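Local coordinates for deoxyribodipyrimidine photo-lyase (Oryza sativa Japonica Group, PDB 3UMV), which repairs UV-damaged DNA by using light and a bound FAD to split cyclobutane pyrimidine dimers back into separate pyrimidines, at residues P23-V28 with V171-T176; W54-A59 with P204-V209; A67-V72 with P211-Q216; S131-D136 with V161-V166. All coordinates share one frame; numbering follows the deposited sequence. Where two conformers were deposited one is given.

Interaction 1. Residues P23-V28 with V171-T176; sequences PSRVRV and VVPVWT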
loop_
_atom_site.group_PDB
_atom_site.type_symbol
_atom_site.label_atom_id
_atom_site.label_comp_id
_atom_site.label_asym_id
_atom_site.label_seq_id
_atom_site.Cartn_x
_atom_site.Cartn_y
_atom_site.Cartn_z
ATOM N N PRO A 23 -0.642 -23.459 -3.195
ATOM C CA PRO A 23 0.799 -23.508 -3.482
ATOM C C PRO A 23 1.304 -22.396 -4.410
ATOM O O PRO A 23 2.471 -22.010 -4.298
ATOM C CB PRO A 23 0.992 -24.890 -4.136
ATOM C CG PRO A 23 -0.375 -25.363 -4.475
ATOM C CD PRO A 23 -1.305 -24.736 -3.486
ATOM N N SER A 24 0.460 -21.885 -5.303
ATOM C CA SER A 24 0.903 -20.810 -6.187
ATOM C C SER A 24 1.162 -19.528 -5.400
ATOM O O SER A 24 1.906 -18.663 -5.856
ATOM C CB SER A 24 -0.081 -20.579 -7.338
ATOM O OG SER A 24 -0.103 -21.702 -8.211
ATOM N N ARG A 25 0.583 -19.415 -4.204
ATOM C CA ARG A 25 0.834 -18.246 -3.351
ATOM C C ARG A 25 2.176 -18.330 -2.615
ATOM O O ARG A 25 2.617 -17.346 -2.039
ATOM C CB ARG A 25 -0.262 -18.059 -2.292
ATOM C CG ARG A 25 -1.691 -17.983 -2.799
ATOM C CD ARG A 25 -2.573 -17.401 -1.707
ATOM N NE ARG A 25 -3.990 -17.715 -1.873
ATOM C CZ ARG A 25 -4.865 -16.898 -2.458
ATOM N NH1 ARG A 25 -6.158 -17.242 -2.567
ATOM N NH2 ARG A 25 -4.441 -15.737 -2.932
ATOM N N VAL A 26 2.807 -19.505 -2.636
ATOM C CA VAL A 26 4.010 -19.779 -1.850
ATOM C C VAL A 26 5.259 -19.931 -2.715
ATOM O O VAL A 26 5.305 -20.757 -3.617
ATOM C CB VAL A 26 3.831 -21.052 -0.991
ATOM C CG1 VAL A 26 5.100 -21.357 -0.201
ATOM C CG2 VAL A 26 2.640 -20.885 -0.056
ATOM N N ARG A 27 6.260 -19.106 -2.450
ATOM C CA ARG A 27 7.517 -19.182 -3.173
ATOM C C ARG A 27 8.571 -19.673 -2.191
ATOM O O ARG A 27 8.869 -19.002 -1.208
ATOM C CB ARG A 27 7.876 -17.806 -3.752
ATOM C CG ARG A 27 9.266 -17.725 -4.358
ATOM C CD ARG A 27 9.487 -16.410 -5.108
ATOM N NE ARG A 27 9.872 -15.316 -4.219
ATOM C CZ ARG A 27 11.132 -14.952 -3.988
ATOM N NH1 ARG A 27 12.129 -15.597 -4.580
ATOM N NH2 ARG A 27 11.400 -13.941 -3.166
ATOM N N VAL A 28 9.101 -20.863 -2.443
ATOM C CA VAL A 28 10.149 -21.419 -1.603
ATOM C C VAL A 28 11.487 -20.836 -2.052
ATOM O O VAL A 28 11.998 -21.180 -3.109
ATOM C CB VAL A 28 10.174 -22.950 -1.672
ATOM C CG1 VAL A 28 11.347 -23.491 -0.879
ATOM C CG2 VAL A 28 8.852 -23.522 -1.159
ATOM N N VAL A 171 -4.924 -10.873 -4.366
ATOM C CA VAL A 171 -5.851 -11.986 -4.560
ATOM C C VAL A 171 -5.192 -13.041 -5.424
ATOM O O VAL A 171 -5.199 -14.227 -5.088
ATOM C CB VAL A 171 -7.183 -11.544 -5.234
ATOM C CG1 VAL A 171 -8.111 -12.735 -5.393
ATOM C CG2 VAL A 171 -7.858 -10.455 -4.404
ATOM N N VAL A 172 -4.644 -12.611 -6.557
ATOM C CA VAL A 172 -3.917 -13.521 -7.423
ATOM C C VAL A 172 -2.432 -13.270 -7.179
ATOM O O VAL A 172 -1.965 -12.135 -7.293
ATOM C CB VAL A 172 -4.259 -13.279 -8.914
ATOM C CG1 VAL A 172 -3.534 -14.286 -9.805
ATOM C CG2 VAL A 172 -5.777 -13.371 -9.158
ATOM N N PRO A 173 -1.676 -14.316 -6.825
ATOM C CA PRO A 173 -0.249 -14.126 -6.531
ATOM C C PRO A 173 0.464 -13.365 -7.634
ATOM O O PRO A 173 0.226 -13.636 -8.817
ATOM C CB PRO A 173 0.270 -15.560 -6.441
ATOM C CG PRO A 173 -0.916 -16.350 -5.992
ATOM C CD PRO A 173 -2.119 -15.706 -6.602
ATOM N N VAL A 174 1.311 -12.409 -7.251
ATOM C CA VAL A 174 1.961 -11.526 -8.220
ATOM C C VAL A 174 2.748 -12.278 -9.314
ATOM O O VAL A 174 2.732 -11.876 -10.483
ATOM C CB VAL A 174 2.884 -10.508 -7.512
ATOM C CG1 VAL A 174 4.040 -11.239 -6.782
ATOM C CG2 VAL A 174 3.425 -9.506 -8.524
ATOM N N TRP A 175 3.427 -13.364 -8.949
ATOM C CA TRP A 175 4.244 -14.101 -9.921
ATOM C C TRP A 175 3.394 -15.031 -10.793
ATOM O O TRP A 175 3.853 -15.541 -11.817
ATOM C CB TRP A 175 5.364 -14.883 -9.206
ATOM C CG TRP A 175 4.920 -15.417 -7.897
ATOM C CD1 TRP A 175 4.031 -16.437 -7.684
ATOM C CD2 TRP A 175 5.309 -14.948 -6.602
ATOM N NE1 TRP A 175 3.851 -16.637 -6.336
ATOM C CE2 TRP A 175 4.620 -15.733 -5.650
ATOM C CE3 TRP A 175 6.178 -13.950 -6.155
ATOM C CZ2 TRP A 175 4.766 -15.541 -4.285
ATOM C CZ3 TRP A 175 6.331 -13.769 -4.799
ATOM C CH2 TRP A 175 5.635 -14.563 -3.877
ATOM N N THR A 176 2.141 -15.222 -10.394
ATOM C CA THR A 176 1.212 -16.072 -11.124
ATOM C C THR A 176 0.283 -15.255 -12.023
ATOM O O THR A 176 -0.074 -15.688 -13.120
ATOM C CB THR A 176 0.361 -16.887 -10.149
ATOM O OG1 THR A 176 1.218 -17.732 -9.375
ATOM C CG2 THR A 176 -0.650 -17.740 -10.893
#

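Interaction 2. Residues W54-A59 with P204-V209; sequences WALLHA and PELPAV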
loop_
_atom_site.group_PDB
_atom_site.type_symbol
_atom_site.label_atom_id
_atom_site.label_comp_id
_atom_site.label_asym_id
_atom_site.label_seq_id
_atom_site.Cartn_x
_atom_site.Cartn_y
_atom_site.Cartn_z
ATOM N N TRP A 54 -2.605 -14.903 4.398
ATOM C CA TRP A 54 -2.089 -16.174 3.875
ATOM C C TRP A 54 -0.696 -16.516 4.370
ATOM O O TRP A 54 -0.354 -17.689 4.459
ATOM C CB TRP A 54 -2.113 -16.235 2.346
ATOM C CG TRP A 54 -3.493 -16.312 1.746
ATOM C CD1 TRP A 54 -4.067 -15.406 0.896
ATOM C CD2 TRP A 54 -4.466 -17.345 1.948
ATOM N NE1 TRP A 54 -5.336 -15.811 0.558
ATOM C CE2 TRP A 54 -5.614 -16.986 1.205
ATOM C CE3 TRP A 54 -4.489 -18.520 2.705
ATOM C CZ2 TRP A 54 -6.766 -17.784 1.170
ATOM C CZ3 TRP A 54 -5.643 -19.311 2.681
ATOM C CH2 TRP A 54 -6.758 -18.935 1.911
ATOM N N ALA A 55 0.108 -15.505 4.688
ATOM C CA ALA A 55 1.471 -15.769 5.121
ATOM C C ALA A 55 1.435 -16.379 6.518
ATOM O O ALA A 55 2.112 -17.363 6.788
ATOM C CB ALA A 55 2.300 -14.498 5.097
ATOM N N LEU A 56 0.606 -15.812 7.393
ATOM C CA LEU A 56 0.439 -16.347 8.735
ATOM C C LEU A 56 -0.179 -17.763 8.698
ATOM O O LEU A 56 0.283 -18.667 9.391
ATOM C CB LEU A 56 -0.421 -15.402 9.581
ATOM C CG LEU A 56 -0.744 -15.914 10.986
ATOM C CD1 LEU A 56 0.549 -16.162 11.748
ATOM C CD2 LEU A 56 -1.652 -14.934 11.736
ATOM N N LEU A 57 -1.210 -17.945 7.874
ATOM C CA LEU A 57 -1.856 -19.252 7.698
ATOM C C LEU A 57 -0.849 -20.304 7.242
ATOM O O LEU A 57 -0.845 -21.430 7.740
ATOM C CB LEU A 57 -3.008 -19.152 6.690
ATOM C CG LEU A 57 -4.291 -18.501 7.208
ATOM C CD1 LEU A 57 -5.224 -18.130 6.061
ATOM C CD2 LEU A 57 -4.982 -19.437 8.177
ATOM N N HIS A 58 0.008 -19.933 6.296
ATOM C CA HIS A 58 1.044 -20.837 5.820
ATOM C C HIS A 58 2.009 -21.216 6.944
ATOM O O HIS A 58 2.332 -22.387 7.127
ATOM C CB HIS A 58 1.808 -20.223 4.648
ATOM C CG HIS A 58 2.814 -21.153 4.047
ATOM N ND1 HIS A 58 4.161 -20.863 3.988
ATOM C CD2 HIS A 58 2.669 -22.382 3.501
ATOM C CE1 HIS A 58 4.802 -21.869 3.417
ATOM N NE2 HIS A 58 3.919 -22.803 3.111
ATOM N N ALA A 59 2.459 -20.223 7.706
ATOM C CA ALA A 59 3.359 -20.481 8.826
ATOM C C ALA A 59 2.699 -21.438 9.823
ATOM O O ALA A 59 3.300 -22.420 10.223
ATOM C CB ALA A 59 3.788 -19.172 9.504
ATOM N N PRO A 204 -9.513 -19.957 5.616
ATOM C CA PRO A 204 -9.784 -20.837 6.757
ATOM C C PRO A 204 -9.290 -20.174 8.039
ATOM O O PRO A 204 -8.614 -19.144 7.976
ATOM C CB PRO A 204 -8.937 -22.072 6.446
ATOM C CG PRO A 204 -7.777 -21.538 5.669
ATOM C CD PRO A 204 -8.300 -20.349 4.878
ATOM N N GLU A 205 -9.629 -20.755 9.185
ATOM C CA GLU A 205 -9.100 -20.297 10.462
ATOM C C GLU A 205 -7.694 -20.851 10.646
ATOM O O GLU A 205 -7.334 -21.872 10.048
ATOM C CB GLU A 205 -9.991 -20.765 11.620
ATOM C CG GLU A 205 -11.369 -20.129 11.662
ATOM C CD GLU A 205 -11.325 -18.653 12.009
ATOM O OE1 GLU A 205 -12.295 -17.936 11.678
ATOM O OE2 GLU A 205 -10.326 -18.210 12.617
ATOM N N LEU A 206 -6.906 -20.180 11.479
ATOM C CA LEU A 206 -5.569 -20.658 11.819
ATOM C C LEU A 206 -5.621 -22.057 12.412
ATOM O O LEU A 206 -6.361 -22.303 13.366
ATOM C CB LEU A 206 -4.891 -19.722 12.821
ATOM C CG LEU A 206 -3.598 -19.060 12.341
ATOM C CD1 LEU A 206 -3.881 -18.199 11.135
ATOM C CD2 LEU A 206 -2.969 -18.231 13.450
ATOM N N PRO A 207 -4.827 -22.978 11.845
ATOM C CA PRO A 207 -4.632 -24.309 12.427
ATOM C C PRO A 207 -4.107 -24.176 13.849
ATOM O O PRO A 207 -3.333 -23.259 14.130
ATOM C CB PRO A 207 -3.543 -24.920 11.539
ATOM C CG PRO A 207 -3.655 -24.193 10.236
ATOM C CD PRO A 207 -4.054 -22.793 10.602
ATOM N N ALA A 208 -4.516 -25.069 14.738
ATOM C CA ALA A 208 -3.999 -25.037 16.097
ATOM C C ALA A 208 -2.529 -25.440 16.080
ATOM O O ALA A 208 -2.112 -26.267 15.266
ATOM C CB ALA A 208 -4.801 -25.961 17.001
ATOM N N VAL A 209 -1.746 -24.843 16.975
ATOM C CA VAL A 209 -0.331 -25.163 17.097
ATOM C C VAL A 209 0.004 -25.398 18.567
ATOM O O VAL A 209 -0.673 -24.873 19.453
ATOM C CB VAL A 209 0.562 -24.030 16.550
ATOM C CG1 VAL A 209 0.294 -23.809 15.068
ATOM C CG2 VAL A 209 0.331 -22.753 17.331
#

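Interaction 3. Residues A67-V72 with P211-Q216; sequences ASPLAV and PWDREQ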
loop_
_atom_site.group_PDB
_atom_site.type_symbol
_atom_site.label_atom_id
_atom_site.label_comp_id
_atom_site.label_asym_id
_atom_site.label_seq_id
_atom_site.Cartn_x
_atom_site.Cartn_y
_atom_site.Cartn_z
ATOM N N ALA A 67 4.542 -30.294 14.346
ATOM C CA ALA A 67 4.429 -30.325 15.800
ATOM C C ALA A 67 5.364 -29.316 16.464
ATOM O O ALA A 67 5.935 -29.585 17.520
ATOM C CB ALA A 67 4.683 -31.749 16.334
ATOM N N SER A 68 5.500 -28.146 15.844
ATOM C CA SER A 68 6.414 -27.117 16.319
ATOM C C SER A 68 5.645 -25.849 16.656
ATOM O O SER A 68 4.529 -25.650 16.164
ATOM C CB SER A 68 7.471 -26.827 15.259
ATOM O OG SER A 68 8.215 -27.999 14.963
ATOM N N PRO A 69 6.227 -24.997 17.515
ATOM C CA PRO A 69 5.588 -23.738 17.910
ATOM C C PRO A 69 5.681 -22.668 16.826
ATOM O O PRO A 69 6.490 -22.783 15.901
ATOM C CB PRO A 69 6.387 -23.313 19.143
ATOM C CG PRO A 69 7.718 -23.916 18.946
ATOM C CD PRO A 69 7.485 -25.230 18.246
ATOM N N LEU A 70 4.852 -21.638 16.971
ATOM C CA LEU A 70 4.680 -20.587 15.969
ATOM C C LEU A 70 4.838 -19.215 16.612
ATOM O O LEU A 70 4.262 -18.957 17.669
ATOM C CB LEU A 70 3.281 -20.681 15.364
ATOM C CG LEU A 70 2.878 -19.576 14.373
ATOM C CD1 LEU A 70 3.715 -19.639 13.118
ATOM C CD2 LEU A 70 1.410 -19.678 14.026
ATOM N N ALA A 71 5.614 -18.342 15.974
ATOM C CA ALA A 71 5.802 -16.974 16.453
ATOM C C ALA A 71 5.684 -15.971 15.310
ATOM O O ALA A 71 5.946 -16.311 14.155
ATOM C CB ALA A 71 7.145 -16.817 17.121
ATOM N N VAL A 72 5.274 -14.748 15.641
ATOM C CA VAL A 72 5.251 -13.642 14.682
ATOM C C VAL A 72 6.337 -12.647 15.082
ATOM O O VAL A 72 6.539 -12.379 16.273
ATOM C CB VAL A 72 3.882 -12.916 14.672
ATOM C CG1 VAL A 72 3.929 -11.710 13.741
ATOM C CG2 VAL A 72 2.764 -13.876 14.286
ATOM N N PRO A 211 1.680 -25.058 22.202
ATOM C CA PRO A 211 1.953 -23.794 22.892
ATOM C C PRO A 211 3.410 -23.360 22.775
ATOM O O PRO A 211 4.303 -24.185 22.565
ATOM C CB PRO A 211 1.602 -24.106 24.351
ATOM C CG PRO A 211 1.665 -25.588 24.452
ATOM C CD PRO A 211 1.227 -26.108 23.128
ATOM N N TRP A 212 3.644 -22.062 22.929
ATOM C CA TRP A 212 4.988 -21.525 22.826
ATOM C C TRP A 212 5.759 -21.713 24.119
ATOM O O TRP A 212 5.334 -21.264 25.185
ATOM C CB TRP A 212 4.945 -20.046 22.457
ATOM C CG TRP A 212 6.295 -19.450 22.256
ATOM C CD1 TRP A 212 7.053 -18.811 23.189
ATOM C CD2 TRP A 212 7.051 -19.430 21.038
ATOM N NE1 TRP A 212 8.238 -18.390 22.631
ATOM C CE2 TRP A 212 8.258 -18.754 21.308
ATOM C CE3 TRP A 212 6.825 -19.918 19.750
ATOM C CZ2 TRP A 212 9.239 -18.561 20.339
ATOM C CZ3 TRP A 212 7.794 -19.712 18.782
ATOM C CH2 TRP A 212 8.987 -19.041 19.083
ATOM N N ASP A 213 6.906 -22.371 24.014
ATOM C CA ASP A 213 7.711 -22.678 25.185
ATOM C C ASP A 213 9.166 -22.255 24.995
ATOM O O ASP A 213 10.060 -22.766 25.667
ATOM C CB ASP A 213 7.641 -24.178 25.479
ATOM C CG ASP A 213 8.367 -25.015 24.435
ATOM O OD1 ASP A 213 8.934 -26.064 24.812
ATOM O OD2 ASP A 213 8.382 -24.629 23.245
ATOM N N ARG A 214 9.407 -21.328 24.073
ATOM C CA ARG A 214 10.770 -20.881 23.807
ATOM C C ARG A 214 11.008 -19.489 24.387
ATOM O O ARG A 214 10.313 -19.063 25.311
ATOM C CB ARG A 214 11.060 -20.884 22.303
ATOM C CG ARG A 214 10.767 -22.199 21.601
ATOM C CD ARG A 214 11.567 -23.358 22.188
ATOM N NE ARG A 214 11.188 -24.626 21.568
ATOM C CZ ARG A 214 11.738 -25.107 20.458
ATOM N NH1 ARG A 214 12.700 -24.429 19.845
ATOM N NH2 ARG A 214 11.327 -26.267 19.961
ATOM N N GLU A 215 11.990 -18.786 23.833
ATOM C CA GLU A 215 12.289 -17.420 24.245
ATOM C C GLU A 215 11.033 -16.559 24.167
ATOM O O GLU A 215 10.325 -16.565 23.159
ATOM C CB GLU A 215 13.396 -16.822 23.371
ATOM C CG GLU A 215 13.510 -15.302 23.459
ATOM C CD GLU A 215 14.668 -14.740 22.646
ATOM O OE1 GLU A 215 14.503 -13.659 22.041
ATOM O OE2 GLU A 215 15.744 -15.374 22.617
ATOM N N GLN A 216 10.771 -15.823 25.239
ATOM C CA GLN A 216 9.603 -14.958 25.329
ATOM C C GLN A 216 9.923 -13.580 24.750
ATOM O O GLN A 216 11.017 -13.052 24.971
ATOM C CB GLN A 216 9.189 -14.827 26.796
ATOM C CG GLN A 216 7.735 -14.464 27.005
ATOM C CD GLN A 216 6.789 -15.570 26.574
ATOM O OE1 GLN A 216 6.997 -16.742 26.889
ATOM N NE2 GLN A 216 5.742 -15.199 25.846
#

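Interaction 4. Residues S131-D136 with V161-V166; sequences STLVAD and VAVHQV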
loop_
_atom_site.group_PDB
_atom_site.type_symbol
_atom_site.label_atom_id
_atom_site.label_comp_id
_atom_site.label_asym_id
_atom_site.label_seq_id
_atom_site.Cartn_x
_atom_site.Cartn_y
_atom_site.Cartn_z
ATOM N N SER A 131 13.022 -23.675 12.286
ATOM C CA SER A 131 13.093 -24.558 11.132
ATOM C C SER A 131 12.773 -23.775 9.868
ATOM O O SER A 131 13.398 -23.971 8.829
ATOM C CB SER A 131 12.093 -25.697 11.286
ATOM O OG SER A 131 10.779 -25.183 11.396
ATOM N N THR A 132 11.789 -22.887 9.962
ATOM C CA THR A 132 11.355 -22.125 8.799
ATOM C C THR A 132 11.084 -20.657 9.115
ATOM O O THR A 132 10.488 -20.336 10.137
ATOM C CB THR A 132 10.088 -22.743 8.170
ATOM O OG1 THR A 132 10.301 -24.145 7.951
ATOM C CG2 THR A 132 9.760 -22.071 6.833
ATOM N N LEU A 133 11.533 -19.780 8.223
ATOM C CA LEU A 133 11.138 -18.380 8.239
ATOM C C LEU A 133 10.160 -18.150 7.094
ATOM O O LEU A 133 10.449 -18.508 5.956
ATOM C CB LEU A 133 12.366 -17.483 8.048
ATOM C CG LEU A 133 12.114 -15.985 7.831
ATOM C CD1 LEU A 133 11.607 -15.336 9.097
ATOM C CD2 LEU A 133 13.390 -15.297 7.357
ATOM N N VAL A 134 9.003 -17.566 7.392
ATOM C CA VAL A 134 8.038 -17.222 6.350
ATOM C C VAL A 134 7.956 -15.712 6.232
ATOM O O VAL A 134 7.742 -15.029 7.217
ATOM C CB VAL A 134 6.634 -17.762 6.674
ATOM C CG1 VAL A 134 5.643 -17.359 5.563
ATOM C CG2 VAL A 134 6.689 -19.280 6.877
ATOM N N ALA A 135 8.124 -15.180 5.028
ATOM C CA ALA A 135 7.951 -13.736 4.842
ATOM C C ALA A 135 6.738 -13.451 3.971
ATOM O O ALA A 135 6.328 -14.310 3.196
ATOM C CB ALA A 135 9.204 -13.113 4.235
ATOM N N ASP A 136 6.160 -12.261 4.108
ATOM C CA ASP A 136 5.140 -11.804 3.173
ATOM C C ASP A 136 5.795 -11.055 2.005
ATOM O O ASP A 136 7.028 -11.026 1.888
ATOM C CB ASP A 136 3.974 -11.026 3.858
ATOM C CG ASP A 136 4.451 -9.850 4.742
ATOM O OD1 ASP A 136 3.825 -9.599 5.805
ATOM O OD2 ASP A 136 5.409 -9.146 4.356
ATOM N N VAL A 161 17.977 -23.674 7.657
ATOM C CA VAL A 161 16.709 -22.967 7.834
ATOM C C VAL A 161 16.034 -22.729 6.501
ATOM O O VAL A 161 16.642 -22.202 5.566
ATOM C CB VAL A 161 16.868 -21.601 8.512
ATOM C CG1 VAL A 161 15.510 -20.859 8.487
ATOM C CG2 VAL A 161 17.390 -21.754 9.933
ATOM N N ALA A 162 14.764 -23.105 6.428
ATOM C CA ALA A 162 13.988 -22.913 5.219
ATOM C C ALA A 162 13.448 -21.486 5.194
ATOM O O ALA A 162 13.118 -20.919 6.234
ATOM C CB ALA A 162 12.846 -23.914 5.168
ATOM N N VAL A 163 13.381 -20.898 4.008
ATOM C CA VAL A 163 12.769 -19.576 3.873
ATOM C C VAL A 163 11.691 -19.616 2.794
ATOM O O VAL A 163 11.969 -19.973 1.640
ATOM C CB VAL A 163 13.800 -18.472 3.534
ATOM C CG1 VAL A 163 13.107 -17.114 3.537
ATOM C CG2 VAL A 163 14.971 -18.487 4.512
ATOM N N HIS A 164 10.460 -19.255 3.164
ATOM C CA HIS A 164 9.352 -19.223 2.214
ATOM C C HIS A 164 8.817 -17.804 2.166
ATOM O O HIS A 164 8.800 -17.114 3.189
ATOM C CB HIS A 164 8.191 -20.119 2.657
ATOM C CG HIS A 164 8.518 -21.581 2.704
ATOM N ND1 HIS A 164 7.563 -22.540 2.959
ATOM C CD2 HIS A 164 9.685 -22.251 2.532
ATOM C CE1 HIS A 164 8.122 -23.739 2.946
ATOM N NE2 HIS A 164 9.412 -23.591 2.700
ATOM N N GLN A 165 8.391 -17.372 0.986
ATOM C CA GLN A 165 7.670 -16.103 0.858
ATOM C C GLN A 165 6.259 -16.352 0.345
ATOM O O GLN A 165 6.045 -17.125 -0.584
ATOM C CB GLN A 165 8.386 -15.170 -0.107
ATOM C CG GLN A 165 7.657 -13.845 -0.322
ATOM C CD GLN A 165 8.464 -12.909 -1.178
ATOM O OE1 GLN A 165 8.937 -13.285 -2.247
ATOM N NE2 GLN A 165 8.634 -11.690 -0.710
ATOM N N VAL A 166 5.289 -15.684 0.949
ATOM C CA VAL A 166 3.902 -15.884 0.583
ATOM C C VAL A 166 3.338 -14.539 0.150
ATOM O O VAL A 166 3.533 -13.544 0.840
ATOM C CB VAL A 166 3.094 -16.432 1.788
ATOM C CG1 VAL A 166 1.606 -16.547 1.425
ATOM C CG2 VAL A 166 3.640 -17.788 2.219
#

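Interaction 1. Residues P23-V28 with V171-T176
The indole of Trp175 has Arg27 CB over one face, Val174 CG1 of its own segment over the other, and two carbonyl oxygens in line with its edge. Arg27 CB makes a CH-pi contact, 4.2 Å from the centroid of the six-membered ring and 23° off its normal. Further out, the Arg27 chain bends and crosses the indole at about a right angle, and its guanidinium goes on to bond Gln165. At the edge, Trp175 NE1 donates to Ser24 O over 2.8 Å, in the ring plane and nearly along the C=O axis, while Arg25 O lies 3.6 Å from Trp175 CZ2. Chi1 of Trp175 is 36°, a crowded position with CG between the backbone N and the carbonyl carbon, and it places the N-H in front of the Ser24 carbonyl.

The second flat group is the Arg25 guanidinium. Its chain runs extended past Pro173, with Arg25 CG 3.7 Å from Pro173 CG, and Arg25 NH2 then reaches Val171 O at 2.7 Å. That bond is bent, 136° at the hydrogen, and approaches from above the carbonyl plane. Proline suits position 173, where its compact apolar ring packs CB and CG against Ser24 O and the Arg25 chain. The contact joins the segment entering edge strand 26-28 to the chain leaving strand 162-166, which Glu325, a probable FAD-binding residue, holds by the N-H groups of Val171 and Val172. Arg25 NH1 bonds Tyr199 O, so with Val171 O two carbonyl dipoles probably help to stabilise its buried positive charge.

Interaction 2. Residues W54-A59 with P204-V209
Leu57 and Leu206 form the tight part of this contact: Leu57 CD2 and Leu206 CD1 stand 3.4 Å apart, closer than carbons usually come. Leu206 has a chi1 of -119°, away from any staggered position, perhaps in consequence of this close packing. Its isobutyl group straddles two side chains, since Leu206 CD1 also lies 3.9 Å from Leu56 CG and Leu206 CD2 packs beside Leu56 CD2. Leu56, with CG anti to its backbone N, crosses Leu206 at about a right angle. Branched leucine ends suit this place because each methyl can meet a different neighbour: Leu57 CD2 touches Leu206 and also comes within 3.6 Å of Pro204 O, while Leu57 CD1 meets Pro204 CD at 4.0 Å.

Helix 54-66 is the crossover between parallel strands 40-44 and 70-75, a beta-alpha-beta unit of the photolyase alpha/beta domain. The extended, irregular segment 204-209 runs along the side of this helix as part of the long connection leading on to the flavin-binding helical domain.

Pro204 is exposed to solvent yet still makes a close contact, its CD 3.6 Å from Trp54 CZ3, with the two side chains crossing at about a right angle. Trp54 itself is buried, stacked on Phe203, and its N-H is satisfied by Gln296. The packing thins out at Pro207, whose CB is directed toward the helix: it approaches no nearer than 4.2 Å, from its CD to Leu57 CD2, and leans instead on the small side chains of Ala60 and Ala64. Glu205, exposed and with its CB directed away from the helix, suits a place where a charged group can stay hydrated.

Interaction 3. Residues A67-V72 with P211-Q216
Apolar contact carries most of this meeting, and Trp212 supplies most of it. The benzo side of its indole bears on Pro69, just before strand 70-75, and on Ala71 within it: Trp212 CE3 lies 3.5 Å from Pro69 CB, and Trp212 CZ3 lies 3.4 Å from Ala71 CB. The small methyl of alanine suits position 71, where the ring comes so close. Pro69, its CB directed toward the loop, crosses the indole at about a right angle, and its CG lies over one face of the Arg214 guanidinium. Strand 70-75 lies between 40-44 and 111-114 in the sheet of the alpha/beta domain, and Trp212 also touches Phe112.

No hydrogen bond crosses between the segments; two polar bonds lie within 211-216. Trp212 NE1 donates to Glu215 O over 2.8 Å, from well above the carbonyl plane. Arg214 NE makes a weak hydrogen bond, part of a salt bridge, to Asp213 OD2 at 3.3 Å, near solvent.

An alanine in place of Trp212 would lose the bond to Glu215 O and would probably leave Pro69 and Ala71 poorly covered and the loop looser there.

The loop's hold on the strand thus depends on hydrophobic burial and shape, while its polar bonds probably stiffen the loop itself.

Interaction 4. Residues S131-D136 with V161-V166
Five backbone hydrogen bonds stitch the two strands in parallel register. They alternate in donor: Ala162 N gives to Ser131 O, Leu133 N to Ala162 O, His164 N to Leu133 O, and so on to Val166 N, which reaches Ala135 O at 2.8 Å. All are nearly straight, and the strand axes run 4.6 Å apart at 20°. A side-chain bond extends the series: Gln165, its chain extended, lays NE2 3.1 Å from Asp136 O, which is in the plane of the amide.

On the face of Thr132, Val134, Ala162 and His164, Thr132 CG2 sits over the centre of the imidazole, 4.3 Å from the His164 ring centroid, and Val134 CG1 meets Val166 CG2 at 3.9 Å. Helix 54-66 covers this side. On the other face Leu133 is suitably apolar, since it packs on helices 141-157 and 120-127.

Further out, Gln165 OE1 accepts from Arg27 NH2, a double role that suits an amide, which can both donate and accept. A leucine at Gln165 would lose both bonds and would probably leave the Asp136 carbonyl and the Arg27 guanidinium less well held. The Asp136 carboxylate bonds the backbone N-H groups of Leu45, Arg46 and Asp47 and the Tyr42 hydroxyl, tying the strand end to the loop after the neighbouring strand 40-44.

Strand 132-135, helix 141-157 and strand 162-166 form a beta-alpha-beta unit of the Rossmann-like alpha/beta domain of photolyases.

Interaction 4 lies in the buried sheet and is carried by main-chain hydrogen bonds; the other three join sheet or helix elements to irregular or edge segments and rely mainly on side chains. Interaction 1 lies at the sheet's edge, where strand 26-28 neighbours 162-166 and Arg27 meets Gln165; it mixes hydrogen bonds with aromatic packing. Interactions 2 and 3 use successive pieces of the same connection, 204-216, against helix 54-66 and the strand that follows it. Both are apolar across the segments and open to solvent at their rims, and they touch where Ala59 packs on Leu70. Helix 54-66 also links interactions 1, 2 and 4, since His58 lies against both Val26 and His164.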